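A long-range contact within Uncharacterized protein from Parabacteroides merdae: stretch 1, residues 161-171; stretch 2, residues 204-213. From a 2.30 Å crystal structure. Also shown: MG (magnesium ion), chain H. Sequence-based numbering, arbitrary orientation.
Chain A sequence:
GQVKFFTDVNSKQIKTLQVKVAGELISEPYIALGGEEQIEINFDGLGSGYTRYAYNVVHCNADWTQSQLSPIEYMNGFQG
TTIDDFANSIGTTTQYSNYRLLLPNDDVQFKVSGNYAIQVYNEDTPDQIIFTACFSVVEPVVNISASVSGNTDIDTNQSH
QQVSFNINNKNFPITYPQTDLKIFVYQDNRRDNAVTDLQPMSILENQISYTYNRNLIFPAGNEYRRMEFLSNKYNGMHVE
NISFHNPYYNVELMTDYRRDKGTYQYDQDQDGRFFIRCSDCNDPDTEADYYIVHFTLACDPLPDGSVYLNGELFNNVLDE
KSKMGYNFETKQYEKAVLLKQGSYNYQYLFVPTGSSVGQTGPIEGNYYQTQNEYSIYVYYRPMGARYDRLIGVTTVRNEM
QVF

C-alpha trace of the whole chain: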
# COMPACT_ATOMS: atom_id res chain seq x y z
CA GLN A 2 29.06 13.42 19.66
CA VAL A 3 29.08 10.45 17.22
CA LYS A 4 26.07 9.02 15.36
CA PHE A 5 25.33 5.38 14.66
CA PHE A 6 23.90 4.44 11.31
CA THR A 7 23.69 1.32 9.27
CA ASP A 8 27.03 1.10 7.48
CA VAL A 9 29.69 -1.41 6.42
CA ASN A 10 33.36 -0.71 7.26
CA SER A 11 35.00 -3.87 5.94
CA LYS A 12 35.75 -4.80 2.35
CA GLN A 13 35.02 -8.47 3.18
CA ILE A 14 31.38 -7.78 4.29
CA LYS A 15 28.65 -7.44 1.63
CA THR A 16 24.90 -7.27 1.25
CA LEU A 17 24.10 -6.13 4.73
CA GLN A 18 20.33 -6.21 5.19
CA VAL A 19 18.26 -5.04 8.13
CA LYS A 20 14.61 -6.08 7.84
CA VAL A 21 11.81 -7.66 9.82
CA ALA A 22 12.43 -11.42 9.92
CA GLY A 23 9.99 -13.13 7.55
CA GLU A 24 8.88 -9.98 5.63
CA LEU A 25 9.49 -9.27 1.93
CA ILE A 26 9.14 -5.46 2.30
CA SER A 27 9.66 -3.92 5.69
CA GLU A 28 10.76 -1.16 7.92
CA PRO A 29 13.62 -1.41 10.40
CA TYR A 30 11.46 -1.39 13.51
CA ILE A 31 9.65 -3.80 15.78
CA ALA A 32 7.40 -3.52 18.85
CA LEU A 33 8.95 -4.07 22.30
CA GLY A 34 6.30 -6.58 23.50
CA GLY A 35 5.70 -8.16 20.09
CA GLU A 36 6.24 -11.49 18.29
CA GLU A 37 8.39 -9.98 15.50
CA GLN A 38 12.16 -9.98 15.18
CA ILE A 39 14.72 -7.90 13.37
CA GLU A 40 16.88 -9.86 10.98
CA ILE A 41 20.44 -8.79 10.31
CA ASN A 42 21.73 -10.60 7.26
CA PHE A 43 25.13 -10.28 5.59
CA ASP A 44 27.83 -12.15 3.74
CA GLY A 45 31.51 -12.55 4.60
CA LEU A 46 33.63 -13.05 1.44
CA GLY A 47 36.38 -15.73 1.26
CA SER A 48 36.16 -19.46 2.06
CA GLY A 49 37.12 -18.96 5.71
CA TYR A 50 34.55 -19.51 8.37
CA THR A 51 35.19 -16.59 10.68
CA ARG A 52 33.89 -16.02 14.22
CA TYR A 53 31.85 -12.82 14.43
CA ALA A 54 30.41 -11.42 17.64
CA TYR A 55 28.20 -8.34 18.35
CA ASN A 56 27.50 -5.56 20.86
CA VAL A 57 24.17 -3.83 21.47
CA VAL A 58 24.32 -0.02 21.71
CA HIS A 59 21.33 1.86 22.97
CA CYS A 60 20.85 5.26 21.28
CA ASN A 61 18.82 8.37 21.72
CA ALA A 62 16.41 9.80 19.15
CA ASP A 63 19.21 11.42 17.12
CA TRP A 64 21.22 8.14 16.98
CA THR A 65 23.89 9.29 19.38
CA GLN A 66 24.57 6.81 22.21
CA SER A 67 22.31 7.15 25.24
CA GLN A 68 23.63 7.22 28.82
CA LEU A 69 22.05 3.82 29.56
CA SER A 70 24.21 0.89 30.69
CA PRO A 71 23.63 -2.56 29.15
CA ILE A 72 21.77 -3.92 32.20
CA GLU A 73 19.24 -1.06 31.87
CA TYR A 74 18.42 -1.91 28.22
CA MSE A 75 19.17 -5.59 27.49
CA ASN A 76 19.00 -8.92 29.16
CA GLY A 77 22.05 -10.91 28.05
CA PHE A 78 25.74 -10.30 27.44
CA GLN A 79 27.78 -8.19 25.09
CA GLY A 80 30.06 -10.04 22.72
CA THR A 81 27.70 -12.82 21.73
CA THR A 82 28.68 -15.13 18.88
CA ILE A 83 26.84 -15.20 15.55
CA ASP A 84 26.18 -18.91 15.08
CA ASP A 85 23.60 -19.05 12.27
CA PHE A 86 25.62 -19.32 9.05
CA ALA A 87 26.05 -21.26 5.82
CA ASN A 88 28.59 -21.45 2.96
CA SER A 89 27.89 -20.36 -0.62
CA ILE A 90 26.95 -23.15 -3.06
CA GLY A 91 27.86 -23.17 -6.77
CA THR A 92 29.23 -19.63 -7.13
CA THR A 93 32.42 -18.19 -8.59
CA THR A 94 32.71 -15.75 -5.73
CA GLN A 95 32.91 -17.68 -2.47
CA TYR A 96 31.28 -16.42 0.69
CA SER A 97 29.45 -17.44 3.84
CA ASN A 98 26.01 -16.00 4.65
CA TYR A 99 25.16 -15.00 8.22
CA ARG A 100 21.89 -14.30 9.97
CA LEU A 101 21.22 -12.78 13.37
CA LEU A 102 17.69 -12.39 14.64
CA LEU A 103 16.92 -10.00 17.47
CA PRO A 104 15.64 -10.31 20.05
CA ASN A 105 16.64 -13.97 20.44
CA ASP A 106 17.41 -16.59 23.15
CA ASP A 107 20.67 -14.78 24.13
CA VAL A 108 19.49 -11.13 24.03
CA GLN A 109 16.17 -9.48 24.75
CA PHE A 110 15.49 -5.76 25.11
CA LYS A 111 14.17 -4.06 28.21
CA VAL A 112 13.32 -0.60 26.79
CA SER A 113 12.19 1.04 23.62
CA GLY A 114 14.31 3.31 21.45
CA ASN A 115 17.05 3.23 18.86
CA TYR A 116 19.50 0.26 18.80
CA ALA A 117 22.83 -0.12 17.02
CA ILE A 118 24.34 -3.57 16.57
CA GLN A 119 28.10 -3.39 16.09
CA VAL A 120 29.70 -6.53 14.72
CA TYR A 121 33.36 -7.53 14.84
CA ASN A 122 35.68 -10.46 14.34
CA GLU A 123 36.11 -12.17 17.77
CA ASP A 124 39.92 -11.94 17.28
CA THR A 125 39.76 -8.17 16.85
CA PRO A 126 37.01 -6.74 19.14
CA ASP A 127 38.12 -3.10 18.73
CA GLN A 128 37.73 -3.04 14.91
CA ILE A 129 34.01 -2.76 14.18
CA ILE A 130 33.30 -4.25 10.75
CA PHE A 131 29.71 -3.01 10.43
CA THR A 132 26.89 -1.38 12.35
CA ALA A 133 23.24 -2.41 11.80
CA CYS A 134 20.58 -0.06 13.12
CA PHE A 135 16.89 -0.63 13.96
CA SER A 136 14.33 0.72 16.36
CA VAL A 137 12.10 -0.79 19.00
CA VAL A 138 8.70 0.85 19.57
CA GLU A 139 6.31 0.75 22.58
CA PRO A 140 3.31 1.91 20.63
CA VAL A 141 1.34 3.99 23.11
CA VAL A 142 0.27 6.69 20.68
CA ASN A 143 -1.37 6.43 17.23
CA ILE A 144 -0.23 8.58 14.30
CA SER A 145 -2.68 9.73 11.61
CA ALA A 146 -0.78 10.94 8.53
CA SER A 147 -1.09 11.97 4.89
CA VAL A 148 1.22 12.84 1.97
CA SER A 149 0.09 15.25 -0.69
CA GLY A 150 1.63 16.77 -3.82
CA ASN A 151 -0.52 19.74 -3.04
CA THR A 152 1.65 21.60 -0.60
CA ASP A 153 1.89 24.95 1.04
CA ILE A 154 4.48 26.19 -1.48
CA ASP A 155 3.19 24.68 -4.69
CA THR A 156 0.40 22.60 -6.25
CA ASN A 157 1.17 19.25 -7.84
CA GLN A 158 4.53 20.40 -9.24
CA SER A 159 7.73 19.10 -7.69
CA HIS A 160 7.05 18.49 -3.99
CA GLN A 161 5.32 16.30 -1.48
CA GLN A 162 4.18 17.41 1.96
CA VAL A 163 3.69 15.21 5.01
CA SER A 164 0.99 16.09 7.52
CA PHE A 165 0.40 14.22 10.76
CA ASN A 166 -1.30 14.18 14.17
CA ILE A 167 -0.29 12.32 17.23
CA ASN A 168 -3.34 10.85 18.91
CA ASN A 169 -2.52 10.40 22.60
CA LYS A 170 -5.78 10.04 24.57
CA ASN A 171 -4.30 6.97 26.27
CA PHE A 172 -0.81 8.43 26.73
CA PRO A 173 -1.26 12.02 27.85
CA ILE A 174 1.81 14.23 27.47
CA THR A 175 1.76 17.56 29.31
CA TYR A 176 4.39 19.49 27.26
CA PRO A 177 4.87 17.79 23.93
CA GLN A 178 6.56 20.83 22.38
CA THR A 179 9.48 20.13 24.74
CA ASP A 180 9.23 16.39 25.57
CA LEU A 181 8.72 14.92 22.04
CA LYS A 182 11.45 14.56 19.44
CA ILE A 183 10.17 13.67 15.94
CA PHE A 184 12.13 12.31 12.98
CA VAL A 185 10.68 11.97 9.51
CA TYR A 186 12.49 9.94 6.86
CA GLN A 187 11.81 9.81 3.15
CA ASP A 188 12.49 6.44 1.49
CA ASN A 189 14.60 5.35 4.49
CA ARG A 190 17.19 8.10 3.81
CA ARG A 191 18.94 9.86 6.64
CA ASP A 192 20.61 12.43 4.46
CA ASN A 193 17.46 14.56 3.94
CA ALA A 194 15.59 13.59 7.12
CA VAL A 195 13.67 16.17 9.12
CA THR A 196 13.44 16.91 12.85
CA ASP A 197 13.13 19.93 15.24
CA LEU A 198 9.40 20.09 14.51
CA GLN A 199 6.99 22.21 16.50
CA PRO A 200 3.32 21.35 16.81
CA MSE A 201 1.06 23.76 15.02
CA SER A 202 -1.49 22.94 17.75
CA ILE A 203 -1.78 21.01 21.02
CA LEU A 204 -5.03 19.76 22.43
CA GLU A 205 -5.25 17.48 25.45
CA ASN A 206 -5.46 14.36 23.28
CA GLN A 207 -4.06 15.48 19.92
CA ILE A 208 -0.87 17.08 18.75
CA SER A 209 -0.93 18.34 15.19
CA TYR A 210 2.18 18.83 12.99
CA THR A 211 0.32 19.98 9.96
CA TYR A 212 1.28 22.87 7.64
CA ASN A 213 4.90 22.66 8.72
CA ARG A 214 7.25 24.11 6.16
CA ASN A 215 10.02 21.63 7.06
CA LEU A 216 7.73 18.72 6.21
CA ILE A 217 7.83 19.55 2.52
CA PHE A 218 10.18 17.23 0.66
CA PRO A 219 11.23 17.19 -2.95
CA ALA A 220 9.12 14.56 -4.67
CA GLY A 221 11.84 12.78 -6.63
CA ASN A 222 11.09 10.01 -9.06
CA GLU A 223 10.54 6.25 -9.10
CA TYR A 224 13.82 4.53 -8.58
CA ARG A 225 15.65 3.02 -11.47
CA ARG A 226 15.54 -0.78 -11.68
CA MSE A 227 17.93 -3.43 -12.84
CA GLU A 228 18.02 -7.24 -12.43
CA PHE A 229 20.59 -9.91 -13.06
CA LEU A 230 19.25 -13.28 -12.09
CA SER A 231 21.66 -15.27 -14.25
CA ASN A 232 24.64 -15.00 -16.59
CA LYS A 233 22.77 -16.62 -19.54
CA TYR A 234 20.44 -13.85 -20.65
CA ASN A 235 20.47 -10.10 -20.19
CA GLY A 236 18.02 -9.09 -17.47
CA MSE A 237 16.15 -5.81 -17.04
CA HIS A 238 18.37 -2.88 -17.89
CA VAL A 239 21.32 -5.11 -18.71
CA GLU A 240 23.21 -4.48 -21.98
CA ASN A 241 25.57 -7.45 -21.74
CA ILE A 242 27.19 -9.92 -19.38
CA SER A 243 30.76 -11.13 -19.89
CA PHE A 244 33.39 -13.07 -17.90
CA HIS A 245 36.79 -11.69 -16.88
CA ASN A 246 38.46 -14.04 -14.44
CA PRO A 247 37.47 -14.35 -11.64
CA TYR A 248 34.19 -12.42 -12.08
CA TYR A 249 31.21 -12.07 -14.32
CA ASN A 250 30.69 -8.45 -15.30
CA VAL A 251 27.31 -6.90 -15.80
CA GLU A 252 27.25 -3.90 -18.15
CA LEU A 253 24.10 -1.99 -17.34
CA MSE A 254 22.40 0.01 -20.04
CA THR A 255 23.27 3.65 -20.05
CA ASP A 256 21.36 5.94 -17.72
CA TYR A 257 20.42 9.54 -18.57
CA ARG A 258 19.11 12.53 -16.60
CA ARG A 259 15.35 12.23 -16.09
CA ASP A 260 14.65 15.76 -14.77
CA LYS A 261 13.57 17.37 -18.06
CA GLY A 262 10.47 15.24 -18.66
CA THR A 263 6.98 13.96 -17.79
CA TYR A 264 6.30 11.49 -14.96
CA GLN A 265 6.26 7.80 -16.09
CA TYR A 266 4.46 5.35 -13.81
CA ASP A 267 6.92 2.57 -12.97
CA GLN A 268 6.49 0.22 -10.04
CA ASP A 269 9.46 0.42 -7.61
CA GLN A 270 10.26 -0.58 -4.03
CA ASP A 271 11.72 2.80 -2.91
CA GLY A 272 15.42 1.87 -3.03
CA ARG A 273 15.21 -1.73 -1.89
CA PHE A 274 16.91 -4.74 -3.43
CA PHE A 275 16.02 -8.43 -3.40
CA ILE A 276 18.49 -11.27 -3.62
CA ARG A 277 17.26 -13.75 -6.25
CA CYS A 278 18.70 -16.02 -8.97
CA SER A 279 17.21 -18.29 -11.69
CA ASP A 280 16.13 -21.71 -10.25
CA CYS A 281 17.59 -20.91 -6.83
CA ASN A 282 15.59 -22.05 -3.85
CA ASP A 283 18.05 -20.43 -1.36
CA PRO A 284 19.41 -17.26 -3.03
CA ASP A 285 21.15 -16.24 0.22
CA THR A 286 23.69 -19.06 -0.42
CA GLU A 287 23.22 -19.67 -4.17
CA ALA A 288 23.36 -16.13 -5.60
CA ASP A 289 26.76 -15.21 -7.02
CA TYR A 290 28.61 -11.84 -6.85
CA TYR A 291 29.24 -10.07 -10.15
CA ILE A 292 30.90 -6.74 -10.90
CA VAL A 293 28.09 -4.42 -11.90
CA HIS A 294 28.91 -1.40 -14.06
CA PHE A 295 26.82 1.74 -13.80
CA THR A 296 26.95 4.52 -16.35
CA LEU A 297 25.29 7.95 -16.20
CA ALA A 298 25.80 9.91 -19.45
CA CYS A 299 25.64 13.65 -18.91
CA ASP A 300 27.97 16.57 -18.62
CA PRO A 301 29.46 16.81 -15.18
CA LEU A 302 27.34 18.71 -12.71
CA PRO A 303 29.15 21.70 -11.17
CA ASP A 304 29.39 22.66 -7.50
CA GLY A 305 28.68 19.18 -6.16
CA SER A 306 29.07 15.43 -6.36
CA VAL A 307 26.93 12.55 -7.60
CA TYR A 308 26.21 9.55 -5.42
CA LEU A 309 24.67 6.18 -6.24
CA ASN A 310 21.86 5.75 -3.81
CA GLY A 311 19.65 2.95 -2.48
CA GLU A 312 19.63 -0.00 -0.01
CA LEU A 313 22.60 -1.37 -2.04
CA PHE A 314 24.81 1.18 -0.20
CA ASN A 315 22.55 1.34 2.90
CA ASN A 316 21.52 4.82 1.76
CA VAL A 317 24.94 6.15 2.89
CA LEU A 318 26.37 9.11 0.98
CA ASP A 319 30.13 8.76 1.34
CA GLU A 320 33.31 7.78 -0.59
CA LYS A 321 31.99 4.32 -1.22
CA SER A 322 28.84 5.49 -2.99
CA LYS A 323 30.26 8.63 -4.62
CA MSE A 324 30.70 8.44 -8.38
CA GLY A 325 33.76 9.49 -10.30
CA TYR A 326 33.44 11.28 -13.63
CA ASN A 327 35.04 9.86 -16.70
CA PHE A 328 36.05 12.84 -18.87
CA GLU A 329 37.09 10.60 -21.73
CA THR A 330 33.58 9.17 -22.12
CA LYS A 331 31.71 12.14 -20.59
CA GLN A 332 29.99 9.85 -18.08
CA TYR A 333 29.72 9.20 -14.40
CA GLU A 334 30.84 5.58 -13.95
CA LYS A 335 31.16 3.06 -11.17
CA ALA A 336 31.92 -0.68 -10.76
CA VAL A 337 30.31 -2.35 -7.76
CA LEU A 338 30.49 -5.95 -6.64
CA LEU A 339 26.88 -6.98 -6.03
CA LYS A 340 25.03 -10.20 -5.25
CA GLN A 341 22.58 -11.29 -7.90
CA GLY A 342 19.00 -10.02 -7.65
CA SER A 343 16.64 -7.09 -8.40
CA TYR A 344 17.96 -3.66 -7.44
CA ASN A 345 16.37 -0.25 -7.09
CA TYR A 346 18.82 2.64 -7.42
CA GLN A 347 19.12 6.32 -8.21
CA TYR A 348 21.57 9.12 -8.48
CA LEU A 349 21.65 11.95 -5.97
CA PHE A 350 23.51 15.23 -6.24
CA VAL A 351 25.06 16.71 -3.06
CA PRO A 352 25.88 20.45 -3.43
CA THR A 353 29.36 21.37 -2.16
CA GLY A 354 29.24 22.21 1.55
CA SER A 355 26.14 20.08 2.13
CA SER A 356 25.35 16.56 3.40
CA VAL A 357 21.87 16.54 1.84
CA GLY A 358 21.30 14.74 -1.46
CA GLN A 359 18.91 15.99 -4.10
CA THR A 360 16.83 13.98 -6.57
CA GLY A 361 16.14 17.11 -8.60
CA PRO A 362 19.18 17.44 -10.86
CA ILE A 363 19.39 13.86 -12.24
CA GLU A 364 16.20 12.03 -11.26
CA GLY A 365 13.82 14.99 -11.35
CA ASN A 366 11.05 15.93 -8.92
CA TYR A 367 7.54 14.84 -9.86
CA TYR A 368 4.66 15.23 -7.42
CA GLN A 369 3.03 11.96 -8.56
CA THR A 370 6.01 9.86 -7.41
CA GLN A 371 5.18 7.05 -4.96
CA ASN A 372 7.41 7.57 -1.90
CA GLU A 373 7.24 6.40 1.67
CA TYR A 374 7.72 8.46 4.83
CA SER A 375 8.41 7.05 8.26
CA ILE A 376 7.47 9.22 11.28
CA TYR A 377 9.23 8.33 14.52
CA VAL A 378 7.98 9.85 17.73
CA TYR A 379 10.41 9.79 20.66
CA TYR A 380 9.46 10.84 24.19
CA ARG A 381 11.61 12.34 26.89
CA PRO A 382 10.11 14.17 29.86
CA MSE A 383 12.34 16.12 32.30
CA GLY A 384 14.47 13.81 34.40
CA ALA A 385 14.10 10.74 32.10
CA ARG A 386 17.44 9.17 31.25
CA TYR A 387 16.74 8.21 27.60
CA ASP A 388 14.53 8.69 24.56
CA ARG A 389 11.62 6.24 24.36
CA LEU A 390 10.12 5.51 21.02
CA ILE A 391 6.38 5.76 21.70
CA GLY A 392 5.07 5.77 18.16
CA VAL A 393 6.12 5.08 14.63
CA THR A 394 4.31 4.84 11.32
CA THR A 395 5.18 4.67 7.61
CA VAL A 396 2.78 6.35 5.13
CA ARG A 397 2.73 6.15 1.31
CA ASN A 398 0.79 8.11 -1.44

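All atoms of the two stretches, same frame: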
# COMPACT_ATOMS: atom_id res chain seq x y z
N GLN A 161 6.25 17.05 -2.28
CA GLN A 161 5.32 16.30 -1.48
C GLN A 161 5.36 16.86 -0.07
O GLN A 161 6.42 17.19 0.44
CB GLN A 161 5.67 14.81 -1.50
CG GLN A 161 4.99 14.12 -2.66
CD GLN A 161 5.52 12.75 -3.00
OE1 GLN A 161 6.17 12.05 -2.20
NE2 GLN A 161 5.23 12.35 -4.20
N GLN A 162 4.22 16.95 0.59
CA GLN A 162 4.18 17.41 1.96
C GLN A 162 3.53 16.38 2.85
O GLN A 162 2.46 15.86 2.55
CB GLN A 162 3.42 18.72 2.02
CG GLN A 162 3.14 19.26 3.42
CD GLN A 162 2.91 20.79 3.43
OE1 GLN A 162 2.63 21.39 2.40
NE2 GLN A 162 3.08 21.41 4.59
N VAL A 163 4.19 16.10 3.96
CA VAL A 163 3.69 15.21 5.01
C VAL A 163 2.98 15.98 6.11
O VAL A 163 3.46 17.02 6.57
CB VAL A 163 4.85 14.50 5.69
CG1 VAL A 163 4.34 13.57 6.77
CG2 VAL A 163 5.67 13.73 4.66
N SER A 164 1.86 15.44 6.54
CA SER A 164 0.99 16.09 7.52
C SER A 164 0.70 14.97 8.49
O SER A 164 0.43 13.84 8.06
CB SER A 164 -0.32 16.57 6.86
OG SER A 164 -0.14 17.48 5.77
N PHE A 165 0.79 15.24 9.79
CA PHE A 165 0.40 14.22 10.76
C PHE A 165 -0.07 14.74 12.10
O PHE A 165 0.23 15.85 12.46
CB PHE A 165 1.50 13.16 10.94
CG PHE A 165 2.70 13.63 11.73
CD1 PHE A 165 3.76 14.27 11.10
CD2 PHE A 165 2.78 13.40 13.08
CE1 PHE A 165 4.87 14.69 11.82
CE2 PHE A 165 3.87 13.84 13.82
CZ PHE A 165 4.92 14.47 13.18
N ASN A 166 -0.80 13.88 12.82
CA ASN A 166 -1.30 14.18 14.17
C ASN A 166 -0.95 13.02 15.04
O ASN A 166 -1.06 11.89 14.61
CB ASN A 166 -2.82 14.35 14.21
CG ASN A 166 -3.29 15.39 13.22
OD1 ASN A 166 -3.30 16.57 13.52
ND2 ASN A 166 -3.64 14.94 12.01
N ILE A 167 -0.55 13.33 16.26
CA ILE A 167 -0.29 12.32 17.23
C ILE A 167 -1.52 12.27 18.10
O ILE A 167 -1.86 13.25 18.72
CB ILE A 167 0.92 12.68 18.09
CG1 ILE A 167 2.15 12.80 17.20
CG2 ILE A 167 1.11 11.64 19.18
CD1 ILE A 167 3.37 13.30 17.94
N ASN A 168 -2.18 11.12 18.09
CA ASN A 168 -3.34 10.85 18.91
C ASN A 168 -2.96 10.12 20.20
O ASN A 168 -2.60 8.97 20.16
CB ASN A 168 -4.32 10.01 18.07
CG ASN A 168 -4.68 10.70 16.75
OD1 ASN A 168 -4.94 11.90 16.70
ND2 ASN A 168 -4.71 9.93 15.68
N ASN A 169 -3.04 10.84 21.33
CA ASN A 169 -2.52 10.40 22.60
C ASN A 169 -3.50 10.44 23.77
O ASN A 169 -3.08 10.67 24.90
CB ASN A 169 -1.25 11.20 22.99
CG ASN A 169 -1.54 12.66 23.30
OD1 ASN A 169 -2.45 13.27 22.76
ND2 ASN A 169 -0.80 13.20 24.22
N LYS A 170 -4.77 10.12 23.51
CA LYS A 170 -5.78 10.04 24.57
C LYS A 170 -5.34 9.08 25.70
O LYS A 170 -5.55 9.37 26.87
CB LYS A 170 -7.14 9.59 24.00
CG LYS A 170 -8.22 9.49 25.08
CD LYS A 170 -9.65 9.28 24.55
CE LYS A 170 -9.82 7.96 23.81
NZ LYS A 170 -9.47 6.68 24.51
N ASN A 171 -4.74 7.96 25.32
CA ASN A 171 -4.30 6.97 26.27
C ASN A 171 -2.84 7.10 26.66
O ASN A 171 -2.34 6.26 27.38
CB ASN A 171 -4.60 5.57 25.72
CG ASN A 171 -6.10 5.31 25.59
OD1 ASN A 171 -6.90 5.97 26.24
ND2 ASN A 171 -6.48 4.36 24.73
N LEU A 204 -3.87 19.99 21.62
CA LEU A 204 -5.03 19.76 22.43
C LEU A 204 -4.66 18.69 23.44
O LEU A 204 -3.57 18.12 23.42
CB LEU A 204 -6.19 19.36 21.55
CG LEU A 204 -6.51 20.32 20.40
CD1 LEU A 204 -7.55 19.67 19.50
CD2 LEU A 204 -7.04 21.64 20.90
N GLU A 205 -5.56 18.43 24.36
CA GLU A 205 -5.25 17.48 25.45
C GLU A 205 -4.99 16.05 24.98
O GLU A 205 -4.30 15.27 25.66
CB GLU A 205 -6.40 17.50 26.50
CG GLU A 205 -7.74 16.96 26.05
CD GLU A 205 -8.53 17.87 25.14
OE1 GLU A 205 -8.01 18.94 24.71
OE2 GLU A 205 -9.67 17.48 24.82
N ASN A 206 -5.54 15.71 23.83
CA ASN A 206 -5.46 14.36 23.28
C ASN A 206 -5.07 14.34 21.78
O ASN A 206 -5.31 13.34 21.06
CB ASN A 206 -6.80 13.64 23.48
CG ASN A 206 -7.99 14.41 22.93
OD1 ASN A 206 -7.84 15.24 22.02
ND2 ASN A 206 -9.21 14.12 23.48
N GLN A 207 -4.46 15.42 21.32
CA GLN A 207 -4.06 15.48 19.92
C GLN A 207 -3.05 16.54 19.69
O GLN A 207 -3.26 17.66 20.10
CB GLN A 207 -5.23 15.75 19.00
CG GLN A 207 -4.84 15.41 17.59
CD GLN A 207 -6.02 15.42 16.64
OE1 GLN A 207 -6.70 16.46 16.48
NE2 GLN A 207 -6.25 14.28 15.96
N ILE A 208 -1.95 16.16 19.06
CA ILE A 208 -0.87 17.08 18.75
C ILE A 208 -0.72 17.09 17.25
O ILE A 208 -0.44 16.07 16.64
CB ILE A 208 0.44 16.64 19.40
CG1 ILE A 208 0.23 16.38 20.90
CG2 ILE A 208 1.51 17.74 19.24
CD1 ILE A 208 0.99 15.18 21.42
N SER A 209 -0.90 18.25 16.64
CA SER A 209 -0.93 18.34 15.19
C SER A 209 0.35 18.97 14.64
O SER A 209 0.76 20.04 15.14
CB SER A 209 -2.17 19.12 14.74
OG SER A 209 -2.15 19.36 13.34
N TYR A 210 0.98 18.31 13.67
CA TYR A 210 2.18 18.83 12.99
C TYR A 210 1.83 18.95 11.53
O TYR A 210 2.32 18.23 10.68
CB TYR A 210 3.39 17.89 13.11
CG TYR A 210 3.86 17.68 14.51
CD1 TYR A 210 3.21 16.80 15.35
CD2 TYR A 210 4.94 18.39 15.02
CE1 TYR A 210 3.62 16.62 16.67
CE2 TYR A 210 5.38 18.19 16.32
CZ TYR A 210 4.71 17.31 17.15
OH TYR A 210 5.14 17.12 18.46
N THR A 211 0.90 19.82 11.27
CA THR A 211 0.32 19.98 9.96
C THR A 211 0.66 21.38 9.52
O THR A 211 0.71 22.26 10.34
CB THR A 211 -1.20 19.79 10.05
OG1 THR A 211 -1.45 18.45 10.49
CG2 THR A 211 -1.83 19.94 8.72
N TYR A 212 0.93 21.56 8.23
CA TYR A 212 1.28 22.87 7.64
C TYR A 212 2.69 23.33 8.03
O TYR A 212 3.00 24.50 8.04
CB TYR A 212 0.24 23.94 7.99
CG TYR A 212 -1.21 23.53 7.70
CD1 TYR A 212 -1.62 23.23 6.40
CD2 TYR A 212 -2.14 23.47 8.72
CE1 TYR A 212 -2.91 22.85 6.13
CE2 TYR A 212 -3.46 23.09 8.45
CZ TYR A 212 -3.84 22.79 7.16
OH TYR A 212 -5.16 22.47 6.88
N ASN A 213 3.54 22.38 8.30
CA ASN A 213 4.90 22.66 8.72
C ASN A 213 5.80 22.74 7.51
O ASN A 213 5.88 21.80 6.73
CB ASN A 213 5.36 21.55 9.66
CG ASN A 213 6.60 21.91 10.40
OD1 ASN A 213 7.63 22.27 9.79
ND2 ASN A 213 6.52 21.84 11.74
MG MG H . -11.38 18.04 23.27
O HOH W 1 2.24 19.38 6.85
O HOH W 2 -2.65 16.13 9.84
O HOH W 3 -1.64 15.40 26.24
O HOH W 4 -4.71 12.63 26.40
O HOH W 5 -9.96 19.68 22.96
O HOH W 6 -10.03 17.14 21.65
O HOH W 7 -12.71 19.28 21.97
O HOH W 8 -12.53 19.23 24.80

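How do the two backbones meet? The strand of stretch 1 runs antiparallel to the strand of stretch 2 that includes Ile208, Ser209 and Tyr210, and two hydrogen-bonded pairs hold them together. At Ile167 and Ile208 both bonds are short: Ile167 N to Ile208 O is 2.8 Å, and Ile208 N to Ile167 O is 2.9 Å. The pair at Phe165 is lopsided, since Tyr210 N lies 2.8 Å from Phe165 O whereas the return bond from Phe165 N to Tyr210 O is weak at 3.5 Å.

Why does Tyr210 cover the most surface? Its side chain lies on the same sheet face as those of Phe165, Ile167 and Ile208, where it reaches two residues of the other strand. The Tyr210 and Phe165 rings are nearly parallel, with planes at 15°, but they are slid apart and barely overlap; Phe165 CE2 comes within 3.4 Å of Tyr210 CD1. The offset leaves Tyr210 CB over the face of the Phe165 ring, in a CH-pi contact. Further along, Ile167 CD1 packs 3.6 Å from Tyr210 CE1.

What does Ile208 add? Besides its backbone bonds, it extends this apolar layer, with its CD1 4.2 Å from Ile167 CB. Its carbonyl also receives a CA-H...O contact, Asn166 CA lying 3.2 Å from Ile208 O.

What occupies the other face? Here the side chains are polar. Gln207 NE2 donates to Asn168 OD1 at 2.8 Å, joining two amides that can supply complementary donor and acceptor groups. Asn166 OD1 sits 3.0 Å from Ser209 OG; beside this face, a water joins Thr211 OG1 to Asn166 ND2, the latter bond being weak.

How does the contact continue toward Asn169 and Asn206? Asn169 N makes a weak hydrogen bond to Asn206 O at 3.4 Å, and a water bridges Asn169 ND2 and Glu205 O. The CA-to-CB bond of Glu205 points away from stretch 1, and Glu205 OE2 binds the magnesium ion at 2.4 Å.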